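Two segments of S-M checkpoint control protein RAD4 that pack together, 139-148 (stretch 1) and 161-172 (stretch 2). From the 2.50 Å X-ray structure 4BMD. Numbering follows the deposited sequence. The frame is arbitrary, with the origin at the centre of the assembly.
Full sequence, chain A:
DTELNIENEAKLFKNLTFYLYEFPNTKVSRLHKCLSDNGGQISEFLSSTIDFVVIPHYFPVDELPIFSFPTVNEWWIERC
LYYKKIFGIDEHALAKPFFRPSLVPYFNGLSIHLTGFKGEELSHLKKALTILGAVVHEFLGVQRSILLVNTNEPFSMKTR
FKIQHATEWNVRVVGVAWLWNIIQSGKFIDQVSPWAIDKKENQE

Stretch 1 139-148: FLGVQRSILL
Stretch 2, residues 161-172: FKIQHATEWNVR

Stretch 2 opens as the last part of a helix, residues 161-168, and ends in an extended segment. Stretch 1 is loop as far as Ser-145, with a type I turn from Gly-141 to Arg-144, and then becomes a strand at 146-148. Helix and strand run nearly antiparallel, at 162°, with their axes 9.7 Å apart at closest approach. The contact buries 609 Å², both sides summed.

Phe-161 makes no contact with stretch 1. Lys-162 is the first residue that does. Its CA-to-CB bond points toward stretch 1, but the chain (chi1 m, the rest t) leads its end away to a partner elsewhere in the structure. The aliphatic base stays behind as packing surface. Leu-140 CD2 lies 3.9 Å from Lys-162 CB, and Leu-147 CD2 lies 4.1 Å from the same CB. Both leucines have chi1 t and chi2 p. The CA atoms of Leu-140 and Lys-162 are 7.1 Å apart.

Ile-163 points away, yet its CG1 is 4.2 Å from Leu-147 CD2. Gln-164 is exposed and out of contact. His-165 points toward stretch 1, with its CB 3.9 Å from Leu-140 CD2. Ala-166 is buried and also points toward stretch 1. Its one methyl carbon, CB, packs against Leu-147 CD2 at 3.7 Å. Thr-167 and Glu-168 are exposed and make no contact. Thr-167 OG1 instead bonds back to Ile-163 O at 2.9 Å.

Trp-169 is the first residue to leave helical geometry (phi/psi -89/10). Chi1 is m and chi2 is -20°, and its CA-to-CB bond points toward stretch 1. Val-142 (chi1 t) sits over one face of the ring. Its CG2 is 4.1 Å from the centroid of the five-membered ring of Trp-169, 19° off the normal, a CH-pi contact. Leu-140 CD2 approaches Trp-169 CZ3 at 3.9 Å. The CA atoms of Val-142 and Trp-169 are 5.5 Å apart. Water 1 lies between the two backbones, 2.8 Å from Val-142 O and 2.5 Å from Trp-169 O.

Asn-170 has positive phi and psi (56/35), and the chain then extends. Val-171 N bonds to Ala-166 O at 2.6 Å, which ties this segment to the helix end. The Val-171 side chain (chi1 t) is buried against the turn. Its CG2 is 3.6 Å from Val-142 O, and its CG1 is 3.4 Å from Arg-144 O and 4.2 Å from Leu-147 CB. The two methyls of the branched valine let one short side chain meet both oxygens. Arg-144 itself holds the loop, with NE 2.9 Å from Phe-139 O.

Arg-172 forms a parallel bridge with Ile-146, CA to CA 4.8 Å, and their side chains share one face of the sheet. Leu-147 N donates to Arg-172 O at 2.7 Å and 165°. Arg-172 N donates weakly to Ser-145 O at 3.4 Å. Ile-146 CA adds a CA-H...O contact to Arg-172 O, also 3.4 Å. The Arg-172 chain (t, p, p) leads its end away and is not modelled beyond NE.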

# COMPACT_ATOMS: atom_id res chain seq x y z
N PHE A 139 -8.76 8.48 14.62
CA PHE A 139 -9.09 8.02 15.96
C PHE A 139 -10.20 6.97 15.97
O PHE A 139 -11.04 6.94 15.08
CB PHE A 139 -9.48 9.20 16.86
CG PHE A 139 -8.40 10.23 16.99
CD1 PHE A 139 -7.42 10.11 17.96
CD2 PHE A 139 -8.36 11.33 16.14
CE1 PHE A 139 -6.43 11.06 18.09
CE2 PHE A 139 -7.37 12.28 16.26
CZ PHE A 139 -6.40 12.15 17.24
N LEU A 140 -10.18 6.12 16.99
CA LEU A 140 -11.24 5.14 17.19
C LEU A 140 -12.49 5.82 17.73
O LEU A 140 -12.44 6.56 18.71
CB LEU A 140 -10.79 4.05 18.15
CG LEU A 140 -11.87 3.03 18.52
CD1 LEU A 140 -12.29 2.23 17.30
CD2 LEU A 140 -11.39 2.12 19.64
N GLY A 141 -13.62 5.57 17.07
CA GLY A 141 -14.89 6.11 17.51
C GLY A 141 -15.94 5.03 17.60
O GLY A 141 -15.75 3.92 17.11
N VAL A 142 -17.07 5.35 18.23
CA VAL A 142 -18.17 4.41 18.36
C VAL A 142 -18.73 4.04 16.98
O VAL A 142 -19.13 2.90 16.75
CB VAL A 142 -19.30 4.99 19.25
CG1 VAL A 142 -20.48 4.04 19.31
CG2 VAL A 142 -18.77 5.28 20.64
N GLN A 143 -18.73 5.01 16.07
CA GLN A 143 -19.32 4.81 14.75
C GLN A 143 -18.31 4.44 13.66
O GLN A 143 -18.40 4.95 12.54
CB GLN A 143 -20.12 6.04 14.33
CG GLN A 143 -21.33 6.32 15.20
CD GLN A 143 -22.14 7.50 14.70
OE1 GLN A 143 -21.77 8.16 13.73
NE2 GLN A 143 -23.27 7.77 15.35
N ARG A 144 -17.36 3.57 13.98
CA ARG A 144 -16.44 3.06 12.98
C ARG A 144 -16.95 1.72 12.45
O ARG A 144 -17.45 0.90 13.21
CB ARG A 144 -15.04 2.87 13.58
CG ARG A 144 -14.45 4.12 14.19
CD ARG A 144 -14.12 5.17 13.14
NE ARG A 144 -13.59 6.38 13.75
CZ ARG A 144 -14.33 7.43 14.09
NH1 ARG A 144 -15.64 7.41 13.87
NH2 ARG A 144 -13.77 8.49 14.64
N SER A 145 -16.82 1.52 11.15
CA SER A 145 -17.23 0.26 10.53
C SER A 145 -16.26 -0.85 10.91
O SER A 145 -16.68 -1.97 11.23
CB SER A 145 -17.28 0.40 9.01
OG SER A 145 -18.06 1.51 8.61
N ILE A 146 -14.97 -0.55 10.86
CA ILE A 146 -13.93 -1.55 11.02
C ILE A 146 -12.75 -1.04 11.85
O ILE A 146 -12.25 0.06 11.62
CB ILE A 146 -13.37 -1.99 9.65
CG1 ILE A 146 -14.45 -2.70 8.82
CG2 ILE A 146 -12.15 -2.89 9.81
CD1 ILE A 146 -14.02 -2.98 7.39
N LEU A 147 -12.32 -1.85 12.82
CA LEU A 147 -11.03 -1.64 13.46
C LEU A 147 -10.04 -2.62 12.84
O LEU A 147 -10.10 -3.82 13.12
CB LEU A 147 -11.11 -1.86 14.96
CG LEU A 147 -9.77 -1.77 15.69
CD1 LEU A 147 -9.21 -0.36 15.62
CD2 LEU A 147 -9.88 -2.24 17.13
N LEU A 148 -9.16 -2.11 11.99
CA LEU A 148 -8.20 -2.97 11.29
C LEU A 148 -6.93 -3.16 12.11
O LEU A 148 -6.19 -2.21 12.36
CB LEU A 148 -7.88 -2.40 9.91
CG LEU A 148 -7.23 -3.38 8.93
CD1 LEU A 148 -8.18 -4.53 8.62
CD2 LEU A 148 -6.82 -2.67 7.65
N PHE A 161 -6.41 -1.99 24.07
CA PHE A 161 -7.47 -1.09 24.54
C PHE A 161 -8.50 -0.86 23.44
O PHE A 161 -9.70 -0.94 23.68
CB PHE A 161 -6.89 0.25 24.98
CG PHE A 161 -6.18 0.20 26.31
CD1 PHE A 161 -6.41 -0.84 27.19
CD2 PHE A 161 -5.29 1.20 26.66
CE1 PHE A 161 -5.76 -0.88 28.41
CE2 PHE A 161 -4.63 1.16 27.88
CZ PHE A 161 -4.87 0.12 28.76
N LYS A 162 -8.01 -0.55 22.24
CA LYS A 162 -8.87 -0.27 21.10
C LYS A 162 -9.74 -1.48 20.75
O LYS A 162 -10.90 -1.33 20.37
CB LYS A 162 -8.05 0.16 19.89
CG LYS A 162 -7.35 1.50 20.06
CD LYS A 162 -6.57 1.88 18.82
CE LYS A 162 -5.88 3.23 18.99
NZ LYS A 162 -5.08 3.60 17.79
N ILE A 163 -9.17 -2.67 20.88
CA ILE A 163 -9.90 -3.90 20.61
C ILE A 163 -11.06 -4.08 21.58
O ILE A 163 -12.18 -4.40 21.18
CB ILE A 163 -8.96 -5.13 20.66
CG1 ILE A 163 -7.97 -5.09 19.49
CG2 ILE A 163 -9.77 -6.42 20.61
CD1 ILE A 163 -6.97 -6.22 19.50
N GLN A 164 -10.78 -3.87 22.87
CA GLN A 164 -11.80 -3.98 23.91
C GLN A 164 -12.93 -2.97 23.69
O GLN A 164 -14.10 -3.31 23.78
CB GLN A 164 -11.18 -3.78 25.29
CG GLN A 164 -10.17 -4.86 25.67
CD GLN A 164 -9.40 -4.51 26.93
OE1 GLN A 164 -8.54 -5.28 27.38
NE2 GLN A 164 -9.69 -3.35 27.51
N HIS A 165 -12.56 -1.72 23.40
CA HIS A 165 -13.53 -0.67 23.13
C HIS A 165 -14.36 -0.99 21.89
O HIS A 165 -15.58 -0.82 21.89
CB HIS A 165 -12.84 0.68 22.95
CG HIS A 165 -12.43 1.32 24.24
ND1 HIS A 165 -13.19 1.24 25.39
CD2 HIS A 165 -11.34 2.06 24.56
CE1 HIS A 165 -12.59 1.90 26.36
NE2 HIS A 165 -11.46 2.40 25.89
N ALA A 166 -13.69 -1.45 20.83
CA ALA A 166 -14.37 -1.80 19.59
C ALA A 166 -15.36 -2.93 19.81
O ALA A 166 -16.44 -2.95 19.22
CB ALA A 166 -13.36 -2.18 18.52
N THR A 167 -14.99 -3.88 20.67
CA THR A 167 -15.87 -5.00 21.00
C THR A 167 -17.12 -4.51 21.72
O THR A 167 -18.23 -4.94 21.40
CB THR A 167 -15.14 -6.04 21.86
OG1 THR A 167 -14.03 -6.57 21.14
CG2 THR A 167 -16.08 -7.18 22.23
N GLU A 168 -16.94 -3.60 22.67
CA GLU A 168 -18.06 -3.04 23.42
C GLU A 168 -18.95 -2.17 22.52
O GLU A 168 -20.17 -2.18 22.65
CB GLU A 168 -17.56 -2.20 24.60
CG GLU A 168 -16.77 -2.98 25.63
CD GLU A 168 -16.26 -2.10 26.76
OE1 GLU A 168 -16.77 -0.96 26.89
OE2 GLU A 168 -15.36 -2.54 27.50
N TRP A 169 -18.32 -1.43 21.62
CA TRP A 169 -19.03 -0.48 20.77
C TRP A 169 -19.53 -1.13 19.48
O TRP A 169 -20.00 -0.44 18.57
CB TRP A 169 -18.14 0.72 20.45
CG TRP A 169 -17.67 1.44 21.67
CD1 TRP A 169 -18.23 1.40 22.91
CD2 TRP A 169 -16.53 2.31 21.77
NE1 TRP A 169 -17.51 2.20 23.78
CE2 TRP A 169 -16.47 2.76 23.10
CE3 TRP A 169 -15.57 2.75 20.86
CZ2 TRP A 169 -15.48 3.64 23.54
CZ3 TRP A 169 -14.58 3.62 21.30
CH2 TRP A 169 -14.54 4.05 22.63
N ASN A 170 -19.43 -2.45 19.42
CA ASN A 170 -19.84 -3.22 18.24
C ASN A 170 -19.15 -2.77 16.96
O ASN A 170 -19.73 -2.79 15.88
CB ASN A 170 -21.37 -3.20 18.08
CG ASN A 170 -21.87 -4.29 17.15
OD1 ASN A 170 -21.33 -5.40 17.13
ND2 ASN A 170 -22.89 -3.98 16.36
N VAL A 171 -17.89 -2.36 17.09
CA VAL A 171 -17.07 -2.07 15.92
C VAL A 171 -16.39 -3.37 15.50
O VAL A 171 -15.80 -4.07 16.32
CB VAL A 171 -16.01 -0.99 16.22
CG1 VAL A 171 -15.12 -0.77 15.00
CG2 VAL A 171 -16.68 0.31 16.64
N ARG A 172 -16.47 -3.69 14.21
CA ARG A 172 -15.92 -4.93 13.70
C ARG A 172 -14.40 -4.96 13.82
O ARG A 172 -13.71 -4.10 13.26
CB ARG A 172 -16.35 -5.15 12.25
CG ARG A 172 -16.17 -6.58 11.76
CD ARG A 172 -17.00 -7.55 12.58
NE ARG A 172 -18.43 -7.24 12.51
O HOH W 1 -20.64 0.63 16.36
O HOH W 2 -19.82 -0.06 13.72